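Local atomic coordinates of xylulose kinase (Escherichia coli, PDB entry 2ITM), a protein that catalyses the ATP-dependent phosphorylation of D-xylulose to D-xylulose 5-phosphate and works as a homodimer of the FGGY kinase family. Residues Glu325-Leu333 with Arg468-Leu479. Sequence-based numbering, arbitrary orientation.
Sequences EPVWFLPYL and RRETFRRLYQQL
Tyr332 and Tyr476 lie in an offset stack, ring centroids 4.3 Å apart and planes at 18°, running in opposite directions. Tyr332 CG, anti to its carbonyl carbon, and Tyr476 CG, anti to its backbone N, lay the rings together. Beyond CB, Tyr332 CG skirts Tyr476 CE1; its CD2 and CE2 lie over the Tyr476 ring near CE1 and CZ of that ring, its CZ by Tyr476 CD1, and its OH donates to Tyr476 O at 2.9 Å. That oxygen lies in the plane of the Tyr332 ring and accepts on a lone pair, C=O...OH angle 112°; Leu479 CB packs beside the hydroxyl. An alanine in place of Tyr332 is likely to leave one Tyr476 face without a stacking partner and its carbonyl without the phenol bond. In this FGGY kinase, strand 328-333 pairs with antiparallel strand 345-353, and residues 468-479 of the last long helix, 459-479, cross strand 328-333 at -55°. Leu330 CD2 nestles against Phe472 CD1 at 3.6 Å. Trp328 takes two CH-pi contacts on one face, Thr471 CG2 3.8 Å from the six-membered centroid and Leu475 CD1 4.1 Å from the five-membered; Pro326 CB lies over the opposite face, toward its rim. A water bridges Pro331 O, Leu333 N and Tyr476 OH.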
ATOM      1  N   GLU A 325      -1.698  -9.532 -16.127  1.00 60.35           N
ATOM      2  CA  GLU A 325      -0.973  -8.285 -16.185  1.00 56.22           C
ATOM      3  C   GLU A 325      -0.009  -8.133 -15.024  1.00 46.88           C
ATOM      4  O   GLU A 325      -0.194  -8.711 -13.966  1.00 37.77           O
ATOM      5  CB  GLU A 325      -1.936  -7.110 -16.220  1.00 66.24           C
ATOM      6  CG  GLU A 325      -2.593  -6.895 -17.563  1.00 72.03           C
ATOM      7  CD  GLU A 325      -3.955  -6.261 -17.430  1.00 73.95           C
ATOM      8  OE1 GLU A 325      -4.554  -6.376 -16.351  1.00 60.84           O
ATOM      9  OE2 GLU A 325      -4.419  -5.640 -18.403  1.00 92.03           O
ATOM     10  N   PRO A 326       1.037  -7.355 -15.248  1.00 40.55           N
ATOM     11  CA  PRO A 326       2.114  -7.185 -14.255  1.00 34.10           C
ATOM     12  C   PRO A 326       1.607  -6.429 -13.043  1.00 31.54           C
ATOM     13  O   PRO A 326       0.866  -5.470 -13.190  1.00 31.34           O
ATOM     14  CB  PRO A 326       3.147  -6.358 -15.012  1.00 39.20           C
ATOM     15  CG  PRO A 326       2.840  -6.583 -16.428  1.00 42.87           C
ATOM     16  CD  PRO A 326       1.370  -6.710 -16.524  1.00 43.30           C
ATOM     17  N   VAL A 327       1.991  -6.897 -11.866  1.00 37.49           N
ATOM     18  CA  VAL A 327       2.134  -6.070 -10.684  1.00 32.07           C
ATOM     19  C   VAL A 327       3.494  -5.420 -10.710  1.00 33.94           C
ATOM     20  O   VAL A 327       4.462  -6.037 -11.107  1.00 28.07           O
ATOM     21  CB  VAL A 327       2.074  -6.921  -9.418  1.00 38.97           C
ATOM     22  CG1 VAL A 327       2.006  -6.061  -8.213  1.00 33.36           C
ATOM     23  CG2 VAL A 327       0.911  -7.840  -9.461  1.00 36.66           C
ATOM     24  N   TRP A 328       3.558  -4.171 -10.274  1.00 30.63           N
ATOM     25  CA  TRP A 328       4.821  -3.471 -10.173  1.00 25.68           C
ATOM     26  C   TRP A 328       5.210  -3.212  -8.720  1.00 28.20           C
ATOM     27  O   TRP A 328       4.494  -2.555  -7.985  1.00 28.51           O
ATOM     28  CB  TRP A 328       4.788  -2.176 -10.983  1.00 32.00           C
ATOM     29  CG  TRP A 328       4.430  -2.393 -12.406  1.00 40.12           C
ATOM     30  CD1 TRP A 328       3.189  -2.422 -12.932  1.00 34.17           C
ATOM     31  CD2 TRP A 328       5.327  -2.625 -13.488  1.00 25.61           C
ATOM     32  NE1 TRP A 328       3.246  -2.659 -14.278  1.00 24.51           N
ATOM     33  CE2 TRP A 328       4.555  -2.785 -14.644  1.00 37.05           C
ATOM     34  CE3 TRP A 328       6.715  -2.709 -13.602  1.00 28.11           C
ATOM     35  CZ2 TRP A 328       5.118  -3.039 -15.884  1.00 28.85           C
ATOM     36  CZ3 TRP A 328       7.266  -2.952 -14.829  1.00 25.98           C
ATOM     37  CH2 TRP A 328       6.473  -3.113 -15.953  1.00 28.07           C
ATOM     38  N   PHE A 329       6.357  -3.738  -8.322  1.00 27.85           N
ATOM     39  CA  PHE A 329       6.925  -3.439  -7.018  1.00 22.17           C
ATOM     40  C   PHE A 329       8.005  -2.383  -7.130  1.00 26.95           C
ATOM     41  O   PHE A 329       8.986  -2.572  -7.823  1.00 24.15           O
ATOM     42  CB  PHE A 329       7.468  -4.712  -6.360  1.00 20.24           C
ATOM     43  CG  PHE A 329       8.062  -4.497  -4.998  1.00 18.70           C
ATOM     44  CD1 PHE A 329       7.270  -4.170  -3.924  1.00 27.21           C
ATOM     45  CD2 PHE A 329       9.411  -4.652  -4.788  1.00 26.84           C
ATOM     46  CE1 PHE A 329       7.813  -3.996  -2.687  1.00 17.63           C
ATOM     47  CE2 PHE A 329       9.955  -4.470  -3.554  1.00 24.92           C
ATOM     48  CZ  PHE A 329       9.152  -4.138  -2.503  1.00 30.75           C
ATOM     49  N   LEU A 330       7.815  -1.263  -6.452  1.00 20.01           N
ATOM     50  CA  LEU A 330       8.802  -0.211  -6.467  1.00 20.96           C
ATOM     51  C   LEU A 330       9.459  -0.015  -5.107  1.00 20.14           C
ATOM     52  O   LEU A 330       8.872   0.544  -4.198  1.00 23.96           O
ATOM     53  CB  LEU A 330       8.206   1.087  -7.013  1.00 27.80           C
ATOM     54  CG  LEU A 330       7.327   0.998  -8.265  1.00 25.57           C
ATOM     55  CD1 LEU A 330       6.376   2.128  -8.355  1.00 20.91           C
ATOM     56  CD2 LEU A 330       8.123   0.892  -9.514  1.00 24.15           C
ATOM     57  N   PRO A 331      10.684  -0.506  -4.981  1.00 24.93           N
ATOM     58  CA  PRO A 331      11.411  -0.400  -3.729  1.00 20.14           C
ATOM     59  C   PRO A 331      12.247   0.855  -3.697  1.00 26.12           C
ATOM     60  O   PRO A 331      13.028   1.115  -4.590  1.00 26.82           O
ATOM     61  CB  PRO A 331      12.280  -1.620  -3.736  1.00 23.76           C
ATOM     62  CG  PRO A 331      12.548  -1.874  -5.173  1.00 35.49           C
ATOM     63  CD  PRO A 331      11.493  -1.170  -5.988  1.00 29.59           C
ATOM     64  N   TYR A 332      12.030   1.640  -2.675  1.00 24.56           N
ATOM     65  CA  TYR A 332      12.714   2.868  -2.513  1.00 26.17           C
ATOM     66  C   TYR A 332      13.737   2.832  -1.421  1.00 30.70           C
ATOM     67  O   TYR A 332      13.449   2.668  -0.265  1.00 26.53           O
ATOM     68  CB  TYR A 332      11.737   4.001  -2.292  1.00 31.70           C
ATOM     69  CG  TYR A 332      10.921   4.329  -3.482  1.00 19.36           C
ATOM     70  CD1 TYR A 332       9.738   3.713  -3.710  1.00 21.93           C
ATOM     71  CD2 TYR A 332      11.341   5.245  -4.378  1.00 23.45           C
ATOM     72  CE1 TYR A 332       9.002   4.010  -4.780  1.00 26.45           C
ATOM     73  CE2 TYR A 332      10.625   5.536  -5.435  1.00 29.74           C
ATOM     74  CZ  TYR A 332       9.450   4.917  -5.643  1.00 29.90           C
ATOM     75  OH  TYR A 332       8.743   5.212  -6.720  1.00 28.37           O
ATOM     76  N   LEU A 333      14.954   3.016  -1.835  1.00 27.18           N
ATOM     77  CA  LEU A 333      16.053   3.013  -0.931  1.00 44.44           C
ATOM     78  C   LEU A 333      16.216   4.299  -0.196  1.00 37.65           C
ATOM     79  O   LEU A 333      16.426   5.327  -0.756  1.00 51.89           O
ATOM     80  CB  LEU A 333      17.339   2.654  -1.640  1.00 50.95           C
ATOM     81  CG  LEU A 333      18.551   2.643  -0.764  1.00 40.78           C
ATOM     82  CD1 LEU A 333      18.741   1.325  -0.179  1.00 30.02           C
ATOM     83  CD2 LEU A 333      19.671   3.012  -1.646  1.00 60.50           C
ATOM     84  N   ARG A 468      10.274  -3.445 -19.681  1.00 21.93           N
ATOM     85  CA  ARG A 468       9.858  -3.432 -18.293  1.00 24.91           C
ATOM     86  C   ARG A 468      10.710  -2.511 -17.414  1.00 30.19           C
ATOM     87  O   ARG A 468      10.198  -1.846 -16.534  1.00 19.41           O
ATOM     88  CB  ARG A 468       9.815  -4.844 -17.724  1.00 24.75           C
ATOM     89  CG  ARG A 468       8.806  -5.734 -18.397  1.00 30.79           C
ATOM     90  CD  ARG A 468       8.881  -7.186 -18.003  1.00 27.56           C
ATOM     91  NE  ARG A 468       7.559  -7.769 -17.828  1.00 47.54           N
ATOM     92  CZ  ARG A 468       6.877  -8.313 -18.806  1.00 45.53           C
ATOM     93  NH1 ARG A 468       7.407  -8.347 -20.012  1.00 66.76           N
ATOM     94  NH2 ARG A 468       5.683  -8.826 -18.601  1.00 36.31           N
ATOM     95  N   ARG A 469      12.013  -2.496 -17.679  1.00 17.72           N
ATOM     96  CA  ARG A 469      12.959  -1.597 -17.026  1.00 18.63           C
ATOM     97  C   ARG A 469      12.594  -0.145 -17.297  1.00 27.80           C
ATOM     98  O   ARG A 469      12.597   0.672 -16.398  1.00 23.73           O
ATOM     99  CB  ARG A 469      14.386  -1.870 -17.518  1.00 32.31           C
ATOM    100  CG  ARG A 469      15.164  -2.908 -16.724  1.00 38.03           C
ATOM    101  CD  ARG A 469      16.343  -3.503 -17.442  1.00 30.29           C
ATOM    102  NE  ARG A 469      17.614  -2.840 -17.175  1.00 34.83           N
ATOM    103  CZ  ARG A 469      17.862  -2.101 -16.127  1.00 26.17           C
ATOM    104  NH1 ARG A 469      16.927  -1.918 -15.219  1.00 62.74           N
ATOM    105  NH2 ARG A 469      19.043  -1.535 -15.978  1.00 35.09           N
ATOM    106  N   GLU A 470      12.296   0.148 -18.555  1.00 18.33           N
ATOM    107  CA  GLU A 470      11.815   1.449 -18.981  1.00 19.99           C
ATOM    108  C   GLU A 470      10.550   1.831 -18.246  1.00 16.06           C
ATOM    109  O   GLU A 470      10.403   2.937 -17.789  1.00 27.38           O
ATOM    110  CB  GLU A 470      11.542   1.390 -20.467  1.00 23.66           C
ATOM    111  CG  GLU A 470      11.379   2.713 -21.169  1.00 52.73           C
ATOM    112  CD  GLU A 470      11.143   2.521 -22.655  1.00 60.30           C
ATOM    113  OE1 GLU A 470      11.843   1.692 -23.265  1.00 62.15           O
ATOM    114  OE2 GLU A 470      10.247   3.181 -23.195  1.00 68.99           O
ATOM    115  N   THR A 471       9.639   0.889 -18.139  1.00 21.44           N
ATOM    116  CA  THR A 471       8.384   1.139 -17.470  1.00 25.32           C
ATOM    117  C   THR A 471       8.579   1.366 -15.971  1.00 29.85           C
ATOM    118  O   THR A 471       8.070   2.320 -15.410  1.00 23.79           O
ATOM    119  CB  THR A 471       7.387   0.009 -17.750  1.00 21.43           C
ATOM    120  OG1 THR A 471       6.899   0.128 -19.084  1.00 22.25           O
ATOM    121  CG2 THR A 471       6.153   0.183 -16.923  1.00 19.21           C
ATOM    122  N   PHE A 472       9.335   0.478 -15.346  1.00 23.58           N
ATOM    123  CA  PHE A 472       9.800   0.654 -13.973  1.00 33.24           C
ATOM    124  C   PHE A 472      10.388   2.032 -13.667  1.00 15.33           C
ATOM    125  O   PHE A 472       9.981   2.660 -12.745  1.00 19.91           O
ATOM    126  CB  PHE A 472      10.780  -0.456 -13.593  1.00 25.14           C
ATOM    127  CG  PHE A 472      11.450  -0.255 -12.266  1.00 23.13           C
ATOM    128  CD1 PHE A 472      10.877  -0.718 -11.111  1.00 22.48           C
ATOM    129  CD2 PHE A 472      12.656   0.391 -12.181  1.00 27.46           C
ATOM    130  CE1 PHE A 472      11.494  -0.531  -9.906  1.00 28.03           C
ATOM    131  CE2 PHE A 472      13.268   0.579 -10.976  1.00 24.37           C
ATOM    132  CZ  PHE A 472      12.688   0.116  -9.840  1.00 19.41           C
ATOM    133  N   ARG A 473      11.358   2.460 -14.462  1.00 17.54           N
ATOM    134  CA  ARG A 473      11.992   3.735 -14.298  1.00 17.96           C
ATOM    135  C   ARG A 473      11.009   4.892 -14.376  1.00 19.57           C
ATOM    136  O   ARG A 473      11.118   5.838 -13.630  1.00 23.55           O
ATOM    137  CB  ARG A 473      13.095   3.943 -15.319  1.00 24.71           C
ATOM    138  CG  ARG A 473      14.372   3.252 -14.970  1.00 22.66           C
ATOM    139  CD  ARG A 473      15.532   3.552 -15.867  1.00 26.26           C
ATOM    140  NE  ARG A 473      15.255   3.287 -17.262  1.00 33.02           N
ATOM    141  CZ  ARG A 473      15.659   2.218 -17.909  1.00 37.92           C
ATOM    142  NH1 ARG A 473      16.359   1.289 -17.299  1.00 27.52           N
ATOM    143  NH2 ARG A 473      15.356   2.078 -19.179  1.00 38.78           N
ATOM    144  N   ARG A 474      10.072   4.806 -15.308  1.00 28.02           N
ATOM    145  CA  ARG A 474       9.007   5.787 -15.463  1.00 26.27           C
ATOM    146  C   ARG A 474       8.164   5.882 -14.204  1.00 20.95           C
ATOM    147  O   ARG A 474       7.979   6.946 -13.652  1.00 24.50           O
ATOM    148  CB  ARG A 474       8.116   5.396 -16.642  1.00 50.87           C
ATOM    149  CG  ARG A 474       7.359   6.529 -17.300  1.00 61.40           C
ATOM    150  CD  ARG A 474       5.937   6.185 -17.750  1.00 72.49           C
ATOM    151  NE  ARG A 474       5.828   4.889 -18.413  1.00 90.16           N
ATOM    152  CZ  ARG A 474       6.614   4.481 -19.395  1.00 79.36           C
ATOM    153  NH1 ARG A 474       7.582   5.264 -19.847  1.00 71.43           N
ATOM    154  NH2 ARG A 474       6.433   3.303 -19.924  1.00 67.21           N
ATOM    155  N   LEU A 475       7.662   4.743 -13.757  1.00 24.41           N
ATOM    156  CA  LEU A 475       6.861   4.679 -12.558  1.00 14.19           C
ATOM    157  C   LEU A 475       7.627   5.115 -11.315  1.00 29.06           C
ATOM    158  O   LEU A 475       7.114   5.869 -10.514  1.00 24.74           O
ATOM    159  CB  LEU A 475       6.291   3.277 -12.369  1.00 27.85           C
ATOM    160  CG  LEU A 475       5.176   2.752 -13.271  1.00 42.70           C
ATOM    161  CD1 LEU A 475       4.750   1.375 -12.849  1.00 24.16           C
ATOM    162  CD2 LEU A 475       3.990   3.678 -13.296  1.00 55.51           C
ATOM    163  N   TYR A 476       8.851   4.627 -11.160  1.00 23.43           N
ATOM    164  CA  TYR A 476       9.679   4.956 -10.003  1.00 21.13           C
ATOM    165  C   TYR A 476       9.847   6.470  -9.876  1.00 24.92           C
ATOM    166  O   TYR A 476       9.566   7.057  -8.848  1.00 23.47           O
ATOM    167  CB  TYR A 476      11.036   4.260 -10.127  1.00 24.12           C
ATOM    168  CG  TYR A 476      11.993   4.430  -8.967  1.00 25.48           C
ATOM    169  CD1 TYR A 476      12.076   3.484  -7.962  1.00 23.30           C
ATOM    170  CD2 TYR A 476      12.842   5.513  -8.900  1.00 24.59           C
ATOM    171  CE1 TYR A 476      12.951   3.631  -6.918  1.00 20.04           C
ATOM    172  CE2 TYR A 476      13.712   5.661  -7.864  1.00 23.19           C
ATOM    173  CZ  TYR A 476      13.765   4.721  -6.873  1.00 24.90           C
ATOM    174  OH  TYR A 476      14.638   4.873  -5.841  1.00 27.66           O
ATOM    175  N   GLN A 477      10.282   7.097 -10.953  1.00 24.23           N
ATOM    176  CA  GLN A 477      10.325   8.538 -11.005  1.00 23.75           C
ATOM    177  C   GLN A 477       9.021   9.234 -10.614  1.00 23.82           C
ATOM    178  O   GLN A 477       9.029  10.159  -9.827  1.00 28.08           O
ATOM    179  CB  GLN A 477      10.835   9.005 -12.350  1.00 33.47           C
ATOM    180  CG  GLN A 477      12.337   8.872 -12.505  1.00 46.13           C
ATOM    181  CD  GLN A 477      13.106   9.557 -11.391  1.00 58.50           C
ATOM    182  OE1 GLN A 477      12.944  10.753 -11.173  1.00 32.03           O
ATOM    183  NE2 GLN A 477      13.940   8.798 -10.683  1.00 38.91           N
ATOM    184  N   GLN A 478       7.906   8.764 -11.147  1.00 22.93           N
ATOM    185  CA  GLN A 478       6.613   9.370 -10.882  1.00 25.64           C
ATOM    186  C   GLN A 478       6.248   9.464  -9.402  1.00 25.90           C
ATOM    187  O   GLN A 478       5.709  10.464  -8.969  1.00 26.63           O
ATOM    188  CB  GLN A 478       5.514   8.647 -11.652  1.00 38.09           C
ATOM    189  CG  GLN A 478       5.261   9.184 -13.040  1.00 40.72           C
ATOM    190  CD  GLN A 478       3.964   8.678 -13.617  1.00 37.94           C
ATOM    191  OE1 GLN A 478       3.862   7.526 -13.993  1.00 42.98           O
ATOM    192  NE2 GLN A 478       2.969   9.534 -13.669  1.00 34.01           N
ATOM    193  N   LEU A 479       6.552   8.420  -8.640  1.00 21.44           N
ATOM    194  CA  LEU A 479       6.158   8.328  -7.240  1.00 22.93           C
ATOM    195  C   LEU A 479       7.256   8.819  -6.302  1.00 30.76           C
ATOM    196  O   LEU A 479       7.059   8.918  -5.107  1.00 20.26           O
ATOM    197  CB  LEU A 479       5.783   6.892  -6.879  1.00 22.68           C
ATOM    198  CG  LEU A 479       4.632   6.213  -7.614  1.00 30.96           C
ATOM    199  CD1 LEU A 479       3.993   5.159  -6.762  1.00 38.47           C
ATOM    200  CD2 LEU A 479       3.598   7.221  -8.032  1.00 31.56           C
TER
HETATM  201  O   HOH W   1      15.609   2.284  -4.677  1.00 21.89           O